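Local coordinates for ADP-ribosylation factor guanine nucleotide-exchange factor SEC7 (Saccharomyces cerevisiae, PDB 4OIY), which activates the small GTPase ARF1 at the trans-Golgi network by guanine nucleotide exchange, work done by the Sec7 domain seen in this chain, at residues 78-88 against 114-123; 127-136 against 168-179. All coordinates share one frame; numbering follows the deposited sequence.

Contact 1. Residues 78-88 against 114-123; sequences VDEFDFTGMSI and KFAERFVDQN
With its CG trans to the main-chain nitrogen (chi1 178°) and a bend at chi2, Arg118 brings its guanidinium to the backbone of Phe81. There NE and NH2 grip one atom side-on, Phe81 O, at 3.0 and 2.8 Å, with that oxygen 3° from the guanidinium plane; the Gln122 amide covers one guanidinium face and the Asp79 carbonyl the other. With an alanine here, Phe81 O is likely to lose both of its Arg118 donors, and the Phe83 ring the Arg118 CG that now lies against it, 3.5 Å from Phe83 CD2.

Gln122 OE1 accepts from Phe83 N at 2.8 Å, the donor standing above the amide plane. Asn123, just past the helix end, uses both amide atoms on the type II turn Phe83-Met86: ND2 gives a nearly straight bond to Phe83 O (169° at the hydrogen), while Gly85 N meets a lone pair of OD1 at 2.8 Å. Inside, Phe115 turns its edge to the face of Phe83 in an offset edge-to-face pair, centroids 5.2 Å apart, and Ile88 CB lies over the Phe119 face. Asp79 OD1 and Lys114 NZ form a salt bridge at the outer margin.

The loop after helix 68-79 is thus fastened along helix 105-122 within the all-helical Sec7 domain. Helix 88-96 closes the aromatic core through Ala91 and Phe95, and helix 130-148 reaches Phe115 through Ser137.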
loop_
_atom_site.group_PDB
_atom_site.type_symbol
_atom_site.label_atom_id
_atom_site.label_comp_id
_atom_site.label_asym_id
_atom_site.label_seq_id
_atom_site.Cartn_x
_atom_site.Cartn_y
_atom_site.Cartn_z
ATOM N N VAL A 78 -1.450 0.864 -7.762
ATOM C CA VAL A 78 -1.634 2.154 -7.087
ATOM C C VAL A 78 -2.593 3.038 -7.890
ATOM O O VAL A 78 -3.418 3.729 -7.309
ATOM C CB VAL A 78 -0.301 2.898 -6.834
ATOM C CG1 VAL A 78 -0.544 4.178 -6.046
ATOM C CG2 VAL A 78 0.674 2.007 -6.073
ATOM N N ASP A 79 -2.500 2.982 -9.216
ATOM C CA ASP A 79 -3.361 3.802 -10.082
ATOM C C ASP A 79 -4.847 3.478 -9.953
ATOM O O ASP A 79 -5.679 4.311 -10.316
ATOM C CB ASP A 79 -2.971 3.660 -11.559
ATOM C CG ASP A 79 -1.747 4.462 -11.935
ATOM O OD1 ASP A 79 -1.282 5.309 -11.142
ATOM O OD2 ASP A 79 -1.253 4.245 -13.068
ATOM N N GLU A 80 -5.183 2.280 -9.473
ATOM C CA GLU A 80 -6.583 1.886 -9.271
ATOM C C GLU A 80 -7.232 2.528 -8.046
ATOM O O GLU A 80 -8.455 2.540 -7.926
ATOM C CB GLU A 80 -6.698 0.364 -9.180
ATOM C CG GLU A 80 -6.379 -0.328 -10.490
ATOM C CD GLU A 80 -7.388 0.016 -11.566
ATOM O OE1 GLU A 80 -8.595 -0.154 -11.314
ATOM O OE2 GLU A 80 -6.969 0.464 -12.652
ATOM N N PHE A 81 -6.425 3.071 -7.145
ATOM C CA PHE A 81 -6.950 3.693 -5.937
ATOM C C PHE A 81 -7.467 5.089 -6.232
ATOM O O PHE A 81 -6.865 5.836 -7.021
ATOM C CB PHE A 81 -5.879 3.776 -4.847
ATOM C CG PHE A 81 -5.596 2.466 -4.183
ATOM C CD1 PHE A 81 -4.826 1.517 -4.828
ATOM C CD2 PHE A 81 -6.105 2.179 -2.922
ATOM C CE1 PHE A 81 -4.564 0.301 -4.235
ATOM C CE2 PHE A 81 -5.858 0.958 -2.327
ATOM C CZ PHE A 81 -5.074 0.022 -2.983
ATOM N N ASP A 82 -8.580 5.434 -5.593
ATOM C CA ASP A 82 -9.094 6.791 -5.634
ATOM C C ASP A 82 -8.877 7.427 -4.272
ATOM O O ASP A 82 -9.606 7.145 -3.330
ATOM C CB ASP A 82 -10.578 6.797 -6.003
ATOM C CG ASP A 82 -11.106 8.194 -6.281
ATOM O OD1 ASP A 82 -10.324 9.169 -6.191
ATOM O OD2 ASP A 82 -12.310 8.316 -6.612
ATOM N N PHE A 83 -7.852 8.273 -4.179
ATOM C CA PHE A 83 -7.544 9.006 -2.950
ATOM C C PHE A 83 -8.139 10.409 -2.942
ATOM O O PHE A 83 -7.866 11.184 -2.032
ATOM C CB PHE A 83 -6.025 9.133 -2.768
ATOM C CG PHE A 83 -5.284 7.819 -2.729
ATOM C CD1 PHE A 83 -5.707 6.772 -1.912
ATOM C CD2 PHE A 83 -4.134 7.648 -3.480
ATOM C CE1 PHE A 83 -5.003 5.578 -1.864
ATOM C CE2 PHE A 83 -3.431 6.451 -3.436
ATOM C CZ PHE A 83 -3.867 5.420 -2.624
ATOM N N THR A 84 -8.953 10.744 -3.939
ATOM C CA THR A 84 -9.468 12.110 -4.056
ATOM C C THR A 84 -10.272 12.506 -2.813
ATOM O O THR A 84 -11.202 11.814 -2.422
ATOM C CB THR A 84 -10.340 12.280 -5.317
ATOM O OG1 THR A 84 -9.600 11.862 -6.474
ATOM C CG2 THR A 84 -10.748 13.746 -5.488
ATOM N N GLY A 85 -9.881 13.613 -2.182
ATOM C CA GLY A 85 -10.585 14.142 -1.010
ATOM C C GLY A 85 -10.279 13.489 0.330
ATOM O O GLY A 85 -10.807 13.911 1.363
ATOM N N MET A 86 -9.439 12.459 0.331
ATOM C CA MET A 86 -9.064 11.764 1.567
ATOM C C MET A 86 -7.926 12.484 2.254
ATOM O O MET A 86 -7.079 13.064 1.583
ATOM C CB MET A 86 -8.562 10.356 1.264
ATOM C CG MET A 86 -9.612 9.401 0.759
ATOM S SD MET A 86 -8.882 7.764 0.651
ATOM C CE MET A 86 -10.262 6.861 -0.038
ATOM N N SER A 87 -7.869 12.407 3.583
ATOM C CA SER A 87 -6.652 12.805 4.284
ATOM C C SER A 87 -5.541 11.834 3.887
ATOM O O SER A 87 -5.808 10.711 3.445
ATOM C CB SER A 87 -6.832 12.787 5.794
ATOM O OG SER A 87 -6.807 11.471 6.304
ATOM N N ILE A 88 -4.294 12.260 4.043
ATOM C CA ILE A 88 -3.187 11.363 3.724
ATOM C C ILE A 88 -3.241 10.101 4.594
ATOM O O ILE A 88 -2.866 9.013 4.128
ATOM C CB ILE A 88 -1.815 12.061 3.792
ATOM C CG1 ILE A 88 -0.714 11.142 3.233
ATOM C CG2 ILE A 88 -1.485 12.494 5.214
ATOM C CD1 ILE A 88 0.635 11.811 3.094
ATOM N N LYS A 114 5.321 5.936 -5.286
ATOM C CA LYS A 114 4.165 5.876 -6.176
ATOM C C LYS A 114 2.889 6.286 -5.443
ATOM O O LYS A 114 2.059 7.007 -5.997
ATOM C CB LYS A 114 4.006 4.484 -6.772
ATOM C CG LYS A 114 2.843 4.346 -7.736
ATOM C CD LYS A 114 2.966 5.210 -8.984
ATOM C CE LYS A 114 1.743 5.011 -9.869
ATOM N NZ LYS A 114 1.677 5.935 -11.030
ATOM N N PHE A 115 2.729 5.824 -4.204
ATOM C CA PHE A 115 1.621 6.278 -3.367
ATOM C C PHE A 115 1.606 7.802 -3.265
ATOM O O PHE A 115 0.569 8.432 -3.481
ATOM C CB PHE A 115 1.701 5.669 -1.970
ATOM C CG PHE A 115 0.787 6.324 -0.982
ATOM C CD1 PHE A 115 -0.553 5.977 -0.943
ATOM C CD2 PHE A 115 1.250 7.315 -0.130
ATOM C CE1 PHE A 115 -1.411 6.599 -0.068
ATOM C CE2 PHE A 115 0.387 7.949 0.749
ATOM C CZ PHE A 115 -0.946 7.584 0.775
ATOM N N ALA A 116 2.756 8.388 -2.948
ATOM C CA ALA A 116 2.855 9.840 -2.767
ATOM C C ALA A 116 2.484 10.564 -4.050
ATOM O O ALA A 116 1.761 11.555 -4.020
ATOM C CB ALA A 116 4.264 10.227 -2.327
ATOM N N GLU A 117 2.974 10.071 -5.177
ATOM C CA GLU A 117 2.676 10.689 -6.466
ATOM C C GLU A 117 1.184 10.650 -6.774
ATOM O O GLU A 117 0.612 11.652 -7.215
ATOM C CB GLU A 117 3.501 10.038 -7.573
ATOM C CG GLU A 117 4.969 10.429 -7.500
ATOM C CD GLU A 117 5.875 9.560 -8.347
ATOM O OE1 GLU A 117 5.389 8.568 -8.928
ATOM O OE2 GLU A 117 7.090 9.859 -8.414
ATOM N N ARG A 118 0.552 9.514 -6.515
ATOM C CA ARG A 118 -0.884 9.349 -6.754
ATOM C C ARG A 118 -1.656 10.254 -5.816
ATOM O O ARG A 118 -2.602 10.929 -6.228
ATOM C CB ARG A 118 -1.293 7.883 -6.553
ATOM C CG ARG A 118 -2.776 7.565 -6.719
ATOM C CD ARG A 118 -3.184 7.623 -8.169
ATOM N NE ARG A 118 -4.574 7.216 -8.376
ATOM C CZ ARG A 118 -5.236 7.370 -9.520
ATOM N NH1 ARG A 118 -4.644 7.912 -10.577
ATOM N NH2 ARG A 118 -6.501 6.972 -9.607
ATOM N N PHE A 119 -1.263 10.277 -4.547
ATOM C CA PHE A 119 -1.976 11.113 -3.585
ATOM C C PHE A 119 -1.943 12.584 -3.990
ATOM O O PHE A 119 -2.976 13.266 -3.955
ATOM C CB PHE A 119 -1.427 10.960 -2.164
ATOM C CG PHE A 119 -2.187 11.778 -1.161
ATOM C CD1 PHE A 119 -3.362 11.294 -0.605
ATOM C CD2 PHE A 119 -1.788 13.069 -0.857
ATOM C CE1 PHE A 119 -4.095 12.065 0.275
ATOM C CE2 PHE A 119 -2.522 13.845 0.024
ATOM C CZ PHE A 119 -3.669 13.337 0.596
ATOM N N VAL A 120 -0.779 13.082 -4.380
ATOM C CA VAL A 120 -0.697 14.504 -4.737
ATOM C C VAL A 120 -1.406 14.790 -6.060
ATOM O O VAL A 120 -1.981 15.866 -6.224
ATOM C CB VAL A 120 0.739 15.066 -4.727
ATOM C CG1 VAL A 120 1.344 14.945 -3.337
ATOM C CG2 VAL A 120 1.613 14.436 -5.796
ATOM N N ASP A 121 -1.393 13.834 -6.984
ATOM C CA ASP A 121 -2.062 14.011 -8.280
ATOM C C ASP A 121 -3.559 14.202 -8.089
ATOM O O ASP A 121 -4.190 15.014 -8.780
ATOM C CB ASP A 121 -1.809 12.807 -9.190
ATOM C CG ASP A 121 -2.350 13.011 -10.599
ATOM O OD1 ASP A 121 -2.113 14.088 -11.188
ATOM O OD2 ASP A 121 -2.994 12.083 -11.118
ATOM N N GLN A 122 -4.116 13.472 -7.135
ATOM C CA GLN A 122 -5.552 13.471 -6.900
ATOM C C GLN A 122 -5.982 14.496 -5.870
ATOM O O GLN A 122 -7.176 14.752 -5.712
ATOM C CB GLN A 122 -5.987 12.090 -6.457
ATOM C CG GLN A 122 -5.750 11.051 -7.527
ATOM C CD GLN A 122 -6.404 9.751 -7.164
ATOM O OE1 GLN A 122 -6.067 9.152 -6.149
ATOM N NE2 GLN A 122 -7.370 9.319 -7.973
ATOM N N ASN A 123 -5.019 15.066 -5.156
ATOM C CA ASN A 123 -5.305 16.097 -4.168
ATOM C C ASN A 123 -4.397 17.295 -4.377
ATOM O O ASN A 123 -3.549 17.596 -3.539
ATOM C CB ASN A 123 -5.145 15.530 -2.767
ATOM C CG ASN A 123 -6.152 14.445 -2.479
ATOM O OD1 ASN A 123 -7.328 14.721 -2.236
ATOM N ND2 ASN A 123 -5.706 13.198 -2.528
#

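Contact 2. Residues 127-136 against 168-179; sequences FSKADTAYVL and IDNGRDLPRDFL
Ile168 packs against Thr132, Val135 and Leu136 where the loop before helix 176-188 meets the start of helix 130-148, in the all-helical Sec7 fold; this loop makes a type I' turn, Asp169-Arg172, with a classic beta bulge at Ile168 and Asp169.

The tight part is apolar. Ile168 CG1 sits between its backbone N and carbonyl carbon (chi1 70°), bringing CD1 to 3.9 Å from Leu136 CB, while the Ile168 and Val135 side chains run past each other in opposite directions, Ile168 CG2 3.7 Å from Val135 CG2. Farther along, Leu136 CD1 meets Leu179 CD2 at 4.0 Å. The Phe127 and Phe178 rings meet obliquely, planes at 82°, and Leu174 CD2 comes to the edge of Phe127. Helix 88-96 backs this side through Ile88, which touches both Phe127 and Leu136.

By contrast, the turn side is loose and wet. Exposed Asn170 lies across from the Lys129 chain, Asn170 OD1 3.7 Å from Lys129 CE, and two waters mediate between Ser128 and Asp169 OD1, whose direct separation from Ser128 OG is 3.8 Å. Water 1, bound to Ser128 OG and Asp169 OD1, also donates to Thr132 OG1 at 2.6 Å. Thr132 OG1 in turn donates to Ile168 O at 2.9 Å, the donor tilted 21° from the carbonyl plane.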
loop_
_atom_site.group_PDB
_atom_site.type_symbol
_atom_site.label_atom_id
_atom_site.label_comp_id
_atom_site.label_asym_id
_atom_site.label_seq_id
_atom_site.Cartn_x
_atom_site.Cartn_y
_atom_site.Cartn_z
ATOM N N PHE A 127 -0.271 19.402 -0.749
ATOM C CA PHE A 127 1.169 19.584 -0.683
ATOM C C PHE A 127 1.651 20.086 -2.032
ATOM O O PHE A 127 1.136 19.678 -3.071
ATOM C CB PHE A 127 1.879 18.263 -0.381
ATOM C CG PHE A 127 1.397 17.572 0.864
ATOM C CD1 PHE A 127 1.576 18.152 2.114
ATOM C CD2 PHE A 127 0.781 16.329 0.786
ATOM C CE1 PHE A 127 1.138 17.509 3.266
ATOM C CE2 PHE A 127 0.341 15.679 1.930
ATOM C CZ PHE A 127 0.522 16.272 3.170
ATOM N N SER A 128 2.660 20.945 -2.010
ATOM C CA SER A 128 3.267 21.449 -3.239
ATOM C C SER A 128 4.139 20.401 -3.943
ATOM O O SER A 128 4.316 20.452 -5.164
ATOM C CB SER A 128 4.100 22.692 -2.927
ATOM O OG SER A 128 5.041 22.429 -1.899
ATOM N N LYS A 129 4.670 19.448 -3.175
ATOM C CA LYS A 129 5.614 18.459 -3.691
ATOM C C LYS A 129 5.239 17.062 -3.222
ATOM O O LYS A 129 4.848 16.873 -2.066
ATOM C CB LYS A 129 7.038 18.766 -3.197
ATOM C CG LYS A 129 7.513 20.188 -3.433
ATOM C CD LYS A 129 7.791 20.463 -4.895
ATOM C CE LYS A 129 8.370 21.855 -5.075
ATOM N NZ LYS A 129 8.816 22.089 -6.473
ATOM N N ALA A 130 5.383 16.083 -4.108
ATOM C CA ALA A 130 5.216 14.682 -3.728
ATOM C C ALA A 130 6.200 14.249 -2.635
ATOM O O ALA A 130 5.878 13.390 -1.822
ATOM C CB ALA A 130 5.350 13.778 -4.948
ATOM N N ASP A 131 7.387 14.849 -2.600
ATOM C CA ASP A 131 8.408 14.470 -1.615
ATOM C C ASP A 131 7.879 14.691 -0.197
ATOM O O ASP A 131 8.213 13.952 0.712
ATOM C CB ASP A 131 9.701 15.280 -1.833
ATOM C CG ASP A 131 10.925 14.637 -1.203
ATOM O OD1 ASP A 131 10.960 13.404 -1.068
ATOM O OD2 ASP A 131 11.879 15.375 -0.867
ATOM N N THR A 132 7.039 15.705 -0.020
ATOM C CA THR A 132 6.430 15.970 1.285
ATOM C C THR A 132 5.515 14.821 1.692
ATOM O O THR A 132 5.600 14.333 2.812
ATOM C CB THR A 132 5.625 17.274 1.255
ATOM O OG1 THR A 132 6.482 18.350 0.850
ATOM C CG2 THR A 132 5.023 17.576 2.612
ATOM N N ALA A 133 4.656 14.382 0.774
ATOM C CA ALA A 133 3.766 13.257 1.049
ATOM C C ALA A 133 4.557 11.962 1.266
ATOM O O ALA A 133 4.211 11.148 2.118
ATOM C CB ALA A 133 2.751 13.087 -0.073
ATOM N N TYR A 134 5.628 11.792 0.496
ATOM C CA TYR A 134 6.511 10.637 0.599
ATOM C C TYR A 134 7.106 10.519 1.999
ATOM O O TYR A 134 6.937 9.510 2.667
ATOM C CB TYR A 134 7.620 10.747 -0.454
ATOM C CG TYR A 134 8.713 9.689 -0.415
ATOM C CD1 TYR A 134 8.474 8.387 -0.836
ATOM C CD2 TYR A 134 10.008 10.019 -0.035
ATOM C CE1 TYR A 134 9.482 7.440 -0.838
ATOM C CE2 TYR A 134 11.019 9.073 -0.032
ATOM C CZ TYR A 134 10.753 7.786 -0.435
ATOM O OH TYR A 134 11.771 6.850 -0.438
ATOM N N VAL A 135 7.791 11.566 2.463
ATOM C CA VAL A 135 8.430 11.481 3.778
ATOM C C VAL A 135 7.420 11.424 4.915
ATOM O O VAL A 135 7.637 10.740 5.918
ATOM C CB VAL A 135 9.463 12.598 4.039
ATOM C CG1 VAL A 135 10.569 12.556 2.995
ATOM C CG2 VAL A 135 8.804 13.967 4.118
ATOM N N LEU A 136 6.305 12.138 4.759
ATOM C CA LEU A 136 5.268 12.132 5.779
ATOM C C LEU A 136 4.690 10.733 5.947
ATOM O O LEU A 136 4.372 10.328 7.058
ATOM C CB LEU A 136 4.169 13.134 5.426
ATOM C CG LEU A 136 3.011 13.272 6.421
ATOM C CD1 LEU A 136 3.529 13.571 7.818
ATOM C CD2 LEU A 136 2.060 14.363 5.960
ATOM N N ILE A 168 9.648 19.548 6.301
ATOM C CA ILE A 168 9.307 18.681 5.167
ATOM C C ILE A 168 8.465 19.337 4.076
ATOM O O ILE A 168 8.358 18.789 2.983
ATOM C CB ILE A 168 8.662 17.334 5.593
ATOM C CG1 ILE A 168 7.248 17.522 6.166
ATOM C CG2 ILE A 168 9.587 16.601 6.560
ATOM C CD1 ILE A 168 6.469 16.226 6.266
ATOM N N ASP A 169 7.879 20.501 4.357
ATOM C CA ASP A 169 7.070 21.205 3.362
ATOM C C ASP A 169 7.940 22.175 2.567
ATOM O O ASP A 169 7.942 23.375 2.820
ATOM C CB ASP A 169 5.906 21.943 4.028
ATOM C CG ASP A 169 4.973 22.599 3.021
ATOM O OD1 ASP A 169 4.885 22.119 1.867
ATOM O OD2 ASP A 169 4.329 23.605 3.381
ATOM N N ASN A 170 8.689 21.631 1.616
ATOM C CA ASN A 170 9.593 22.417 0.777
ATOM C C ASN A 170 10.590 23.243 1.608
ATOM O O ASN A 170 10.946 24.371 1.248
ATOM C CB ASN A 170 8.781 23.301 -0.185
ATOM C CG ASN A 170 9.410 23.415 -1.568
ATOM O OD1 ASN A 170 10.246 22.601 -1.966
ATOM N ND2 ASN A 170 8.989 24.429 -2.314
ATOM N N GLY A 171 11.036 22.677 2.726
ATOM C CA GLY A 171 12.041 23.327 3.565
ATOM C C GLY A 171 11.452 24.130 4.705
ATOM O O GLY A 171 12.184 24.808 5.423
ATOM N N ARG A 172 10.134 24.055 4.873
ATOM C CA ARG A 172 9.443 24.701 5.981
ATOM C C ARG A 172 8.646 23.661 6.763
ATOM O O ARG A 172 8.318 22.592 6.247
ATOM C CB ARG A 172 8.495 25.788 5.466
ATOM C CG ARG A 172 9.179 26.990 4.827
ATOM C CD ARG A 172 9.699 27.980 5.862
ATOM N NE ARG A 172 10.379 29.122 5.245
ATOM C CZ ARG A 172 11.633 29.110 4.786
ATOM N NH1 ARG A 172 12.372 28.011 4.864
ATOM N NH2 ARG A 172 12.152 30.210 4.241
ATOM N N ASP A 173 8.332 23.979 8.011
ATOM C CA ASP A 173 7.467 23.118 8.811
ATOM C C ASP A 173 6.040 23.181 8.282
ATOM O O ASP A 173 5.596 24.217 7.781
ATOM C CB ASP A 173 7.457 23.557 10.282
ATOM C CG ASP A 173 8.790 23.350 10.980
ATOM O OD1 ASP A 173 9.695 22.689 10.434
ATOM O OD2 ASP A 173 8.936 23.865 12.114
ATOM N N LEU A 174 5.326 22.066 8.398
ATOM C CA LEU A 174 3.887 22.035 8.188
ATOM C C LEU A 174 3.210 22.690 9.389
ATOM O O LEU A 174 3.801 22.751 10.463
ATOM C CB LEU A 174 3.404 20.587 8.056
ATOM C CG LEU A 174 3.758 19.911 6.731
ATOM C CD1 LEU A 174 3.529 18.409 6.822
ATOM C CD2 LEU A 174 2.930 20.504 5.599
ATOM N N PRO A 175 1.972 23.179 9.219
ATOM C CA PRO A 175 1.292 23.749 10.384
ATOM C C PRO A 175 1.063 22.712 11.481
ATOM O O PRO A 175 0.683 21.572 11.193
ATOM C CB PRO A 175 -0.052 24.217 9.818
ATOM C CG PRO A 175 0.177 24.364 8.353
ATOM C CD PRO A 175 1.156 23.291 7.998
ATOM N N ARG A 176 1.300 23.120 12.726
ATOM C CA ARG A 176 1.121 22.245 13.879
ATOM C C ARG A 176 -0.271 21.628 13.907
ATOM O O ARG A 176 -0.418 20.436 14.194
ATOM C CB ARG A 176 1.363 23.021 15.184
ATOM C CG ARG A 176 1.382 22.159 16.434
ATOM C CD ARG A 176 1.526 23.007 17.694
ATOM N NE ARG A 176 1.560 22.176 18.898
ATOM C CZ ARG A 176 0.502 21.575 19.439
ATOM N NH1 ARG A 176 0.657 20.832 20.533
ATOM N NH2 ARG A 176 -0.712 21.705 18.903
ATOM N N ASP A 177 -1.291 22.432 13.619
ATOM C CA ASP A 177 -2.671 21.946 13.658
ATOM C C ASP A 177 -2.914 20.838 12.632
ATOM O O ASP A 177 -3.661 19.901 12.892
ATOM C CB ASP A 177 -3.672 23.084 13.440
ATOM C CG ASP A 177 -5.093 22.674 13.787
ATOM O OD1 ASP A 177 -5.369 22.455 14.986
ATOM O OD2 ASP A 177 -5.927 22.553 12.864
ATOM N N PHE A 178 -2.278 20.952 11.469
ATOM C CA PHE A 178 -2.411 19.951 10.413
ATOM C C PHE A 178 -1.822 18.619 10.865
ATOM O O PHE A 178 -2.455 17.580 10.730
ATOM C CB PHE A 178 -1.728 20.425 9.131
ATOM C CG PHE A 178 -1.705 19.401 8.042
ATOM C CD1 PHE A 178 -2.845 19.127 7.309
ATOM C CD2 PHE A 178 -0.544 18.705 7.758
ATOM C CE1 PHE A 178 -2.826 18.181 6.305
ATOM C CE2 PHE A 178 -0.515 17.751 6.756
ATOM C CZ PHE A 178 -1.656 17.487 6.029
ATOM N N LEU A 179 -0.612 18.669 11.408
ATOM C CA LEU A 179 0.045 17.456 11.892
ATOM C C LEU A 179 -0.682 16.858 13.096
ATOM O O LEU A 179 -0.802 15.640 13.196
ATOM C CB LEU A 179 1.515 17.724 12.227
ATOM C CG LEU A 179 2.447 17.957 11.028
ATOM C CD1 LEU A 179 3.859 18.280 11.496
ATOM C CD2 LEU A 179 2.469 16.744 10.099
HETATM O O HOH W 1 5.244 20.306 -0.292
HETATM O O HOH W 2 2.448 22.585 0.353
#

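From the N terminus, contact 1 opens in the last turn of helix 68-79 and closes the excursion through helix 88-96 when 114-123 returns on helix 105-122. A short connection then leads into 127-136, the first half of contact 2; its loop runs through helices 130-148 and 158-164 before 168-179 closes it. The two loops are in series, neither nested nor crossed. Their centres lie about 15 Å apart, yet they touch directly: Ala116 CB is 3.5 Å from Tyr134 N, and Ile88 CD1 packs 3.8 Å from Ala133 O. Helices 105-122 and 130-148, consecutive in sequence, therefore join the loop after helix 68-79 to the approach to helix 176-188 and its first turn.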